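PDB 5T1Q: N-acetylmuramoyl-L-alanine amidase domain-containing protein SAOUHSC_02979, which probably acts as a secreted amidase on the bacterial cell wall, this chain being the C-terminal part that joins a glucosaminidase-family domain to a CHAP domain. Local coordinates for residues Ser35-Asp40 / Phe52-Ser57; Ile86-Leu91 / Lys197-Ile202; Lys237-Val242 / Tyr258-Gln263; His250-Trp255 / Glu331-Gly336. One frame throughout, in Å; residues are numbered along the deposited sequence.

From the N terminus, the chain first closes contact 1, where residues 35-40 and 52-57 pair as a hairpin at the margin of the mixed sheet. Contact 2 follows in series: a much longer excursion ends when helix 195-205 returns across helix 82-93 in the glucosaminidase-family part. Contacts 3 and 4 come last and cross, their segments alternating along the chain. Both use helix 253-262, contact 3 binding its C-terminal half to the preceding loop and contact 4 its N-terminal end to strand 327-332. Contact 1 is the meeting point, touching the other three: Phe52 O reaches Ser201 of contact 2, Val55 packs on Phe239 of contact 3, and Leu36 packs on Gly251 of contact 4.

Contact 1: residues Ser35-Asp40 / Phe52-Ser57; sequences SLFETD and FNVVDS
Glu38 and Asn53 face each other as the hydrogen-bonded pair of a short antiparallel beta hairpin, strand 37-39 against strand 52-54, joined by a connection without helix or strand. Strand 37-39 also runs parallel to strand 339-345, so the hairpin extends the mixed sheet and puts 52-54 at its margin. Two backbone bonds hold the pair: Glu38 N gives to Asn53 O at 3.0 Å, and Asn53 N returns one to Glu38 O at 2.8 Å, both almost straight. Glu38 O has a second neighbour, since it lies at the edge of the Phe52 ring and in its plane, 3.7 Å from Phe52 CD1. The carboxylate of Glu38 itself goes to His342.

Most of the apolar contacts involve Phe37. Its CG stands anti to the carbonyl carbon (chi1 -64°), CD2 lies beside Phe52 CB, and CE2 comes to 3.9 Å from Val54 CG1, the Phe37 and Val54 side chains crossing at a slant. Helix 195-205 packs against the same residues, Lys198 on Phe37 and Ser201 on Val54.

Water completes the polar contacts at both ends. One molecule donates to Leu36 O at 2.7 Å and accepts from Val55 N at 2.7 Å. Beyond Thr39, a second donates to Asp40 OD1, which also takes the N-H of Ser42; this water lies 2.8 Å from Asp40 OD1 and accepts from Asn53 ND2 at 3.2 Å.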
# COMPACT_ATOMS: atom_id res chain seq x y z
N SER A 35 2.21 -0.48 1.89
CA SER A 35 2.86 -0.69 0.59
C SER A 35 1.89 -0.77 -0.57
O SER A 35 0.80 -1.29 -0.43
CB SER A 35 3.69 -1.97 0.61
OG SER A 35 4.62 -1.94 1.66
N LEU A 36 2.32 -0.24 -1.71
CA LEU A 36 1.57 -0.29 -2.94
C LEU A 36 2.19 -1.34 -3.84
O LEU A 36 3.38 -1.63 -3.75
CB LEU A 36 1.58 1.07 -3.61
CG LEU A 36 0.90 2.16 -2.76
CD1 LEU A 36 1.23 3.51 -3.32
CD2 LEU A 36 -0.60 1.94 -2.67
N PHE A 37 1.36 -1.90 -4.71
CA PHE A 37 1.74 -2.97 -5.61
C PHE A 37 1.17 -2.76 -7.00
O PHE A 37 0.10 -2.17 -7.17
CB PHE A 37 1.20 -4.30 -5.09
CG PHE A 37 1.78 -4.73 -3.78
CD1 PHE A 37 1.26 -4.25 -2.60
CD2 PHE A 37 2.86 -5.60 -3.74
CE1 PHE A 37 1.81 -4.62 -1.39
CE2 PHE A 37 3.41 -5.98 -2.54
CZ PHE A 37 2.88 -5.49 -1.36
N GLU A 38 1.87 -3.30 -7.99
CA GLU A 38 1.41 -3.25 -9.37
C GLU A 38 1.29 -4.70 -9.83
O GLU A 38 1.90 -5.60 -9.25
CB GLU A 38 2.41 -2.44 -10.20
CG GLU A 38 1.79 -1.73 -11.40
CD GLU A 38 2.59 -0.53 -11.86
OE1 GLU A 38 3.49 -0.08 -11.11
OE2 GLU A 38 2.31 -0.01 -12.96
N THR A 39 0.44 -4.93 -10.83
CA THR A 39 0.28 -6.28 -11.39
C THR A 39 1.54 -6.67 -12.14
O THR A 39 2.08 -5.88 -12.91
CB THR A 39 -0.93 -6.40 -12.34
OG1 THR A 39 -1.00 -5.23 -13.18
CG2 THR A 39 -2.23 -6.54 -11.54
N ASP A 40 2.01 -7.89 -11.90
CA ASP A 40 3.21 -8.43 -12.55
C ASP A 40 2.99 -8.50 -14.06
O ASP A 40 2.05 -9.16 -14.50
CB ASP A 40 3.47 -9.84 -11.99
CG ASP A 40 4.71 -10.52 -12.57
OD1 ASP A 40 5.47 -9.90 -13.34
OD2 ASP A 40 4.92 -11.70 -12.24
N PHE A 52 2.08 -10.15 -7.87
CA PHE A 52 2.18 -8.70 -7.75
C PHE A 52 3.63 -8.31 -7.64
O PHE A 52 4.45 -9.06 -7.13
CB PHE A 52 1.41 -8.19 -6.52
CG PHE A 52 -0.07 -8.30 -6.66
CD1 PHE A 52 -0.75 -7.49 -7.56
CD2 PHE A 52 -0.80 -9.20 -5.90
CE1 PHE A 52 -2.12 -7.59 -7.72
CE2 PHE A 52 -2.17 -9.30 -6.05
CZ PHE A 52 -2.84 -8.49 -6.96
N ASN A 53 3.96 -7.15 -8.18
CA ASN A 53 5.29 -6.61 -8.07
C ASN A 53 5.24 -5.49 -7.08
O ASN A 53 4.32 -4.68 -7.09
CB ASN A 53 5.80 -6.07 -9.40
CG ASN A 53 6.21 -7.16 -10.35
OD1 ASN A 53 6.11 -8.35 -10.04
ND2 ASN A 53 6.71 -6.77 -11.51
N VAL A 54 6.26 -5.46 -6.23
CA VAL A 54 6.42 -4.39 -5.26
C VAL A 54 6.91 -3.16 -6.01
O VAL A 54 7.46 -3.26 -7.13
CB VAL A 54 7.47 -4.75 -4.17
CG1 VAL A 54 7.19 -6.11 -3.56
CG2 VAL A 54 8.89 -4.72 -4.74
N VAL A 55 6.69 -2.00 -5.42
CA VAL A 55 7.24 -0.76 -5.96
C VAL A 55 8.63 -0.69 -5.34
O VAL A 55 8.76 -0.47 -4.14
CB VAL A 55 6.40 0.47 -5.58
CG1 VAL A 55 7.09 1.75 -6.03
CG2 VAL A 55 5.00 0.37 -6.17
N ASP A 56 9.66 -0.95 -6.15
CA ASP A 56 11.06 -0.96 -5.70
C ASP A 56 11.42 0.40 -5.08
O ASP A 56 10.93 1.44 -5.52
CB ASP A 56 11.97 -1.27 -6.91
CG ASP A 56 13.39 -1.60 -6.52
OD1 ASP A 56 13.62 -2.12 -5.41
OD2 ASP A 56 14.29 -1.36 -7.35
N SER A 57 12.27 0.39 -4.05
CA SER A 57 12.58 1.63 -3.31
C SER A 57 13.84 1.53 -2.46
O SER A 57 14.14 0.47 -1.90
CB SER A 57 11.38 1.95 -2.40
OG SER A 57 11.61 3.05 -1.55
O HOH W 1 5.89 -1.98 -2.80
O HOH W 2 8.11 -9.12 -13.23

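Contact 2: residues Ile86-Leu91 / Lys197-Ile202; sequences IAQAIL and KKLNSI
Lys198 meets Leu91 through its aliphatic root, with Lys198 CB 3.9 Å from Leu91 CD1; the extended chain then carries the ammonium off to a salt bridge with Asp192 and a bond to Leu337 O. Next comes Leu199, whose CD2 does most of the touching. It sits 3.6 Å from Leu91 CD1, the two leucine side chains crossing at about a right angle. The same Leu199 CD2 lies 3.8 Å from Gln88 CG and 4.0 Å from Ala87 CB, while the Gln88 amide is held elsewhere by Tyr152 and Tyr195. One turn further on, Ile202 forks over the first helix. Its CG2, anti to the backbone N, reaches Ile90 CD1 at 3.6 Å as the two isoleucines slide past each other in opposite directions. Its other branch ends with Ile202 CD1 3.8 Å from Leu91 CB. Val54 of the hairpin also packs on Ile202.

Helix 82-93 and helix 195-205 thus meet steeply, at 109° between the N-to-C directions of these segments, within the glucosaminidase-family domain. The side-chain contacts are apolar, and the polar ends of Gln88 and Lys198 are satisfied by partners beyond the buried junction; the two helices are therefore held by the fit of branched side chains and not by directed bonds.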
# COMPACT_ATOMS: atom_id res chain seq x y z
N ILE A 86 9.59 -9.61 8.50
CA ILE A 86 10.14 -8.44 7.84
C ILE A 86 9.18 -7.95 6.74
O ILE A 86 9.00 -6.75 6.55
CB ILE A 86 11.54 -8.70 7.26
CG1 ILE A 86 12.53 -8.98 8.39
CG2 ILE A 86 12.01 -7.50 6.46
CD1 ILE A 86 13.88 -9.48 7.93
N ALA A 87 8.58 -8.90 6.02
CA ALA A 87 7.65 -8.59 4.96
C ALA A 87 6.41 -7.90 5.52
O ALA A 87 5.92 -6.94 4.93
CB ALA A 87 7.27 -9.84 4.21
N GLN A 88 5.90 -8.41 6.65
CA GLN A 88 4.74 -7.80 7.29
C GLN A 88 5.08 -6.39 7.77
O GLN A 88 4.26 -5.48 7.63
CB GLN A 88 4.19 -8.65 8.44
CG GLN A 88 3.35 -9.83 7.97
CD GLN A 88 2.54 -10.47 9.08
OE1 GLN A 88 3.01 -11.37 9.77
NE2 GLN A 88 1.28 -10.08 9.20
N ALA A 89 6.30 -6.21 8.30
CA ALA A 89 6.74 -4.88 8.72
C ALA A 89 6.76 -3.94 7.52
O ALA A 89 6.23 -2.82 7.60
CB ALA A 89 8.12 -4.93 9.38
N ILE A 90 7.36 -4.39 6.42
CA ILE A 90 7.41 -3.60 5.18
C ILE A 90 6.00 -3.22 4.68
O ILE A 90 5.74 -2.06 4.37
CB ILE A 90 8.15 -4.37 4.05
CG1 ILE A 90 9.65 -4.43 4.34
CG2 ILE A 90 7.93 -3.71 2.69
CD1 ILE A 90 10.41 -5.41 3.47
N LEU A 91 5.11 -4.20 4.61
CA LEU A 91 3.75 -4.00 4.10
C LEU A 91 2.91 -3.07 4.96
O LEU A 91 2.36 -2.07 4.46
CB LEU A 91 3.06 -5.36 3.94
CG LEU A 91 1.67 -5.43 3.28
CD1 LEU A 91 1.37 -6.88 2.91
CD2 LEU A 91 0.56 -4.87 4.16
N LYS A 197 -0.38 -12.96 -1.39
CA LYS A 197 0.37 -12.68 -2.61
C LYS A 197 1.26 -11.44 -2.47
O LYS A 197 2.33 -11.38 -3.05
CB LYS A 197 -0.53 -12.61 -3.84
CG LYS A 197 -1.15 -13.96 -4.22
CD LYS A 197 -1.46 -14.08 -5.71
CE LYS A 197 -2.42 -13.01 -6.23
NZ LYS A 197 -3.80 -13.15 -5.69
N LYS A 198 0.80 -10.46 -1.68
CA LYS A 198 1.60 -9.28 -1.42
C LYS A 198 2.84 -9.63 -0.58
O LYS A 198 3.95 -9.21 -0.92
CB LYS A 198 0.77 -8.20 -0.73
CG LYS A 198 -0.22 -7.51 -1.66
CD LYS A 198 -1.05 -6.49 -0.90
CE LYS A 198 -1.96 -5.71 -1.82
NZ LYS A 198 -2.65 -4.63 -1.07
N LEU A 199 2.65 -10.40 0.49
CA LEU A 199 3.79 -10.79 1.33
C LEU A 199 4.80 -11.61 0.52
O LEU A 199 6.00 -11.36 0.61
CB LEU A 199 3.34 -11.57 2.57
CG LEU A 199 2.54 -10.83 3.64
CD1 LEU A 199 2.23 -11.77 4.79
CD2 LEU A 199 3.29 -9.61 4.16
N ASN A 200 4.31 -12.55 -0.27
CA ASN A 200 5.16 -13.39 -1.10
C ASN A 200 5.98 -12.53 -2.05
O ASN A 200 7.18 -12.74 -2.19
CB ASN A 200 4.33 -14.44 -1.87
CG ASN A 200 3.65 -15.44 -0.93
OD1 ASN A 200 4.05 -15.60 0.22
ND2 ASN A 200 2.62 -16.11 -1.43
N SER A 201 5.35 -11.52 -2.65
CA SER A 201 6.04 -10.60 -3.55
C SER A 201 7.18 -9.87 -2.84
O SER A 201 8.26 -9.70 -3.41
CB SER A 201 5.07 -9.58 -4.12
OG SER A 201 5.74 -8.67 -4.98
N ILE A 202 6.93 -9.41 -1.62
CA ILE A 202 7.94 -8.70 -0.84
C ILE A 202 9.11 -9.65 -0.48
O ILE A 202 10.27 -9.30 -0.64
CB ILE A 202 7.34 -8.10 0.45
CG1 ILE A 202 6.30 -7.03 0.10
CG2 ILE A 202 8.44 -7.49 1.31
CD1 ILE A 202 5.44 -6.57 1.26

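Contact 3: residues Lys237-Val242 / Tyr258-Gln263; sequences KPFREV and YNRMKQ
Gln263, in segment 258-263, reaches into the loop 237-242, and its side chain threads past nearly every residue there. From CB the chain puts CG anti to the carbonyl carbon (chi1 -63°), where Gln263 CG lies 3.5 Å from CG2 of the poorly ordered Val242. CD follows, 3.5 Å from Arg240 N. At the tip the amide splits its work. NE2 gives an almost straight bond (173°) to Pro238 O at 2.9 Å, lying in the carbonyl plane. OE1 approaches Phe239 CD1 to 3.4 Å, with amide and ring planes 84° apart, and it accepts from Arg260 NH1, the donor standing above the amide plane.

That link couples Gln263 to the guanidinium next door. Arg260 presents its end to Lys237 O, giving from NH1 at 2.9 Å and from NH2 at 2.7 Å, so one carbonyl takes two donors; NH1 also makes a weak bond to Pro238 O. Arg260 NH2 is in a salt bridge with Glu319 on strand 314-321. Meanwhile Asn259 CB meets the edge of the Phe239 ring, whose neighbour beyond is Tyr256.

The loop in the Peptidase C51 region is therefore held mainly through its backbone carbonyls, with the side chains of Arg260 and Gln263 as donors, and Glu319 probably helps to balance the buried arginine's charge.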
# COMPACT_ATOMS: atom_id res chain seq x y z
N LYS A 237 7.51 4.20 -18.18
CA LYS A 237 8.41 4.27 -17.03
C LYS A 237 7.76 3.62 -15.79
O LYS A 237 6.57 3.81 -15.54
CB LYS A 237 8.76 5.74 -16.73
CG LYS A 237 9.62 5.96 -15.51
CD LYS A 237 9.79 7.44 -15.18
CE LYS A 237 10.63 8.17 -16.21
NZ LYS A 237 10.93 9.56 -15.76
N PRO A 238 8.54 2.83 -15.03
CA PRO A 238 7.96 2.20 -13.84
C PRO A 238 7.58 3.23 -12.78
O PRO A 238 8.16 4.33 -12.73
CB PRO A 238 9.09 1.28 -13.33
CG PRO A 238 10.35 1.76 -13.98
CD PRO A 238 9.94 2.42 -15.27
N PHE A 239 6.59 2.89 -11.95
CA PHE A 239 6.19 3.78 -10.90
C PHE A 239 7.21 3.79 -9.78
O PHE A 239 7.79 2.76 -9.47
CB PHE A 239 4.82 3.41 -10.31
CG PHE A 239 4.39 4.33 -9.19
CD1 PHE A 239 3.99 5.62 -9.47
CD2 PHE A 239 4.41 3.90 -7.87
CE1 PHE A 239 3.60 6.49 -8.45
CE2 PHE A 239 4.03 4.76 -6.85
CZ PHE A 239 3.62 6.05 -7.14
N ARG A 240 7.43 4.97 -9.21
CA ARG A 240 8.32 5.16 -8.05
C ARG A 240 7.79 6.33 -7.25
O ARG A 240 7.32 7.31 -7.82
CB ARG A 240 9.79 5.40 -8.45
CG ARG A 240 10.46 4.23 -9.16
CD ARG A 240 11.98 4.33 -9.26
NE ARG A 240 12.71 3.91 -8.04
CZ ARG A 240 13.20 4.71 -7.09
NH1 ARG A 240 13.86 4.18 -6.05
NH2 ARG A 240 13.07 6.04 -7.14
N GLU A 241 7.84 6.21 -5.93
CA GLU A 241 7.40 7.26 -5.02
C GLU A 241 8.53 8.28 -5.00
O GLU A 241 9.66 7.96 -4.65
CB GLU A 241 7.12 6.65 -3.63
CG GLU A 241 6.47 7.57 -2.60
CD GLU A 241 5.95 6.82 -1.37
OE1 GLU A 241 5.45 5.67 -1.51
OE2 GLU A 241 6.00 7.39 -0.26
N VAL A 242 8.21 9.50 -5.42
CA VAL A 242 9.22 10.55 -5.56
C VAL A 242 9.38 11.38 -4.30
O VAL A 242 10.41 11.33 -3.62
CB VAL A 242 8.85 11.49 -6.75
CG1 VAL A 242 9.94 12.54 -6.97
CG2 VAL A 242 8.60 10.68 -8.01
N TYR A 258 -0.64 12.73 -8.25
CA TYR A 258 0.32 13.71 -7.78
C TYR A 258 1.74 13.16 -7.92
O TYR A 258 2.62 13.83 -8.49
CB TYR A 258 0.03 14.08 -6.32
CG TYR A 258 1.07 14.99 -5.68
CD1 TYR A 258 2.22 14.46 -5.07
CD2 TYR A 258 0.91 16.37 -5.68
CE1 TYR A 258 3.18 15.29 -4.49
CE2 TYR A 258 1.87 17.21 -5.10
CZ TYR A 258 3.00 16.66 -4.52
OH TYR A 258 3.93 17.50 -3.94
N ASN A 259 1.96 11.93 -7.43
CA ASN A 259 3.29 11.29 -7.49
C ASN A 259 3.72 10.91 -8.90
O ASN A 259 4.85 11.15 -9.29
CB ASN A 259 3.36 10.07 -6.57
CG ASN A 259 3.51 10.46 -5.11
OD1 ASN A 259 2.53 10.57 -4.38
ND2 ASN A 259 4.72 10.78 -4.71
N ARG A 260 2.80 10.33 -9.67
CA ARG A 260 3.15 9.92 -11.02
C ARG A 260 3.56 11.11 -11.86
O ARG A 260 4.50 11.02 -12.64
CB ARG A 260 1.98 9.15 -11.66
CG ARG A 260 2.23 8.63 -13.07
CD ARG A 260 3.40 7.68 -13.12
NE ARG A 260 3.55 7.03 -14.41
CZ ARG A 260 4.53 6.19 -14.73
NH1 ARG A 260 5.49 5.90 -13.85
NH2 ARG A 260 4.57 5.65 -15.94
N MSE A 261 2.86 12.24 -11.69
CA MSE A 261 3.18 13.47 -12.43
C MSE A 261 4.57 13.96 -12.09
O MSE A 261 5.30 14.44 -12.96
CB MSE A 261 2.18 14.59 -12.15
CG MSE A 261 0.88 14.36 -12.92
SE MSE A 261 -0.42 15.78 -12.48
CE MSE A 261 0.17 16.90 -13.97
N LYS A 262 4.94 13.86 -10.82
CA LYS A 262 6.29 14.26 -10.38
C LYS A 262 7.43 13.48 -11.03
O LYS A 262 8.49 14.03 -11.22
CB LYS A 262 6.44 14.22 -8.86
CG LYS A 262 6.16 15.56 -8.22
CD LYS A 262 6.25 15.51 -6.71
CE LYS A 262 6.36 16.91 -6.13
NZ LYS A 262 5.35 17.85 -6.70
N GLN A 263 7.21 12.21 -11.36
CA GLN A 263 8.25 11.43 -12.03
C GLN A 263 8.65 12.04 -13.36
O GLN A 263 9.75 11.79 -13.86
CB GLN A 263 7.81 9.99 -12.28
CG GLN A 263 7.54 9.19 -11.04
CD GLN A 263 7.33 7.73 -11.37
OE1 GLN A 263 6.20 7.25 -11.40
NE2 GLN A 263 8.42 7.03 -11.69

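Contact 4: residues His250-Trp255 / Glu331-Gly336; sequences HGQCTW and ESNVKG
Ser332 OG donates to Gly251 O at 2.8 Å, approaching from above the carbonyl plane (36° out of it). The hydroxyl is placed between the backbone N and the carbonyl carbon (chi1 65°), and from there Ser332 OG also comes within 3.0 Å of Gln252 O. The chain around it turns sharply: Gly251 has positive phi, and Gln252 takes the N-cap position of helix 253-262, so the serine sits against the very start of that helix.

Two waters bridge the segments on either hand of the hydroxyl. One donates to Cys253 O at 2.9 Å and accepts from Ser332 N at 3.3 Å. The other accepts from Gln252 NE2 at 2.9 Å and, weakly, from Asn333 ND2; the two amide planes are turned 78° apart. Asn333 OD1 also makes a weak bond to Gly338 N.

Cys253, the first residue of the helix, touches His314 on strand 314-321. Glu331, just before Ser332, bonds through OE1 to His314 NE2 and through OE2 forms a salt bridge with Arg343. A cysteine opening a helix, a histidine on an adjoining strand and an acid on the next strand are consistent with the Cys-His-Glu site of the papain-like CHAP fold.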
# COMPACT_ATOMS: atom_id res chain seq x y z
N HIS A 250 -2.07 8.73 1.41
CA HIS A 250 -1.25 7.74 0.74
C HIS A 250 -2.01 6.64 -0.00
O HIS A 250 -2.93 6.03 0.54
CB HIS A 250 -0.31 7.10 1.76
CG HIS A 250 0.77 6.29 1.14
ND1 HIS A 250 0.65 4.94 0.92
CD2 HIS A 250 1.98 6.65 0.67
CE1 HIS A 250 1.75 4.50 0.34
NE2 HIS A 250 2.57 5.51 0.18
N GLY A 251 -1.58 6.40 -1.24
CA GLY A 251 -2.17 5.35 -2.07
C GLY A 251 -3.47 5.65 -2.79
O GLY A 251 -3.81 4.95 -3.74
N GLN A 252 -4.22 6.67 -2.37
CA GLN A 252 -5.50 6.98 -3.04
C GLN A 252 -5.28 7.52 -4.46
O GLN A 252 -4.14 7.83 -4.83
CB GLN A 252 -6.33 7.93 -2.18
CG GLN A 252 -6.66 7.32 -0.83
CD GLN A 252 -7.46 6.03 -0.95
OE1 GLN A 252 -8.44 5.97 -1.69
NE2 GLN A 252 -7.05 5.00 -0.24
N CYS A 253 -6.34 7.61 -5.25
CA CYS A 253 -6.21 8.01 -6.65
C CYS A 253 -5.55 9.37 -6.82
O CYS A 253 -4.79 9.58 -7.73
CB CYS A 253 -7.54 7.97 -7.39
SG CYS A 253 -8.83 9.06 -6.73
N THR A 254 -5.88 10.27 -5.90
CA THR A 254 -5.35 11.62 -5.86
C THR A 254 -3.85 11.59 -5.59
O THR A 254 -3.07 12.19 -6.32
CB THR A 254 -6.06 12.42 -4.75
OG1 THR A 254 -6.11 11.61 -3.58
CG2 THR A 254 -7.48 12.73 -5.13
N TRP A 255 -3.46 10.87 -4.55
CA TRP A 255 -2.03 10.71 -4.23
C TRP A 255 -1.25 10.10 -5.40
O TRP A 255 -0.13 10.49 -5.68
CB TRP A 255 -1.88 9.82 -2.98
CG TRP A 255 -0.45 9.47 -2.65
CD1 TRP A 255 0.38 10.13 -1.80
CD2 TRP A 255 0.30 8.38 -3.19
NE1 TRP A 255 1.61 9.51 -1.77
CE2 TRP A 255 1.58 8.43 -2.61
CE3 TRP A 255 0.02 7.36 -4.10
CZ2 TRP A 255 2.59 7.51 -2.92
CZ3 TRP A 255 1.03 6.44 -4.40
CH2 TRP A 255 2.29 6.52 -3.81
N GLU A 331 -3.74 4.30 -12.62
CA GLU A 331 -4.50 4.77 -11.47
C GLU A 331 -4.28 3.83 -10.30
O GLU A 331 -3.68 2.78 -10.47
CB GLU A 331 -5.98 4.80 -11.86
CG GLU A 331 -6.45 3.46 -12.41
CD GLU A 331 -7.73 3.52 -13.21
OE1 GLU A 331 -8.45 4.54 -13.17
OE2 GLU A 331 -8.03 2.50 -13.89
N SER A 332 -4.75 4.22 -9.12
CA SER A 332 -4.61 3.39 -7.93
C SER A 332 -5.96 3.15 -7.29
O SER A 332 -6.89 3.93 -7.47
CB SER A 332 -3.71 4.08 -6.90
OG SER A 332 -4.33 5.29 -6.43
N ASN A 333 -6.03 2.06 -6.54
CA ASN A 333 -7.19 1.65 -5.77
C ASN A 333 -8.54 1.48 -6.50
O ASN A 333 -9.58 1.69 -5.90
CB ASN A 333 -7.31 2.49 -4.47
CG ASN A 333 -6.24 2.10 -3.43
OD1 ASN A 333 -5.09 1.83 -3.77
ND2 ASN A 333 -6.63 2.05 -2.18
N VAL A 334 -8.51 1.06 -7.77
CA VAL A 334 -9.75 0.71 -8.48
C VAL A 334 -9.82 -0.81 -8.70
O VAL A 334 -10.90 -1.39 -8.67
CB VAL A 334 -9.96 1.44 -9.84
CG1 VAL A 334 -9.76 2.92 -9.68
CG2 VAL A 334 -9.07 0.88 -10.94
N LYS A 335 -8.67 -1.46 -8.89
CA LYS A 335 -8.63 -2.90 -9.12
C LYS A 335 -8.61 -3.66 -7.79
O LYS A 335 -9.04 -4.81 -7.72
CB LYS A 335 -7.41 -3.26 -9.99
CG LYS A 335 -7.43 -4.67 -10.58
CD LYS A 335 -8.53 -4.84 -11.63
CE LYS A 335 -8.69 -6.28 -12.11
NZ LYS A 335 -7.47 -6.82 -12.77
N GLY A 336 -8.14 -3.00 -6.74
CA GLY A 336 -8.07 -3.60 -5.41
C GLY A 336 -7.35 -2.69 -4.44
O GLY A 336 -6.81 -1.65 -4.83
O HOH W 3 -8.39 2.43 -0.24
O HOH W 4 -5.23 7.40 -9.66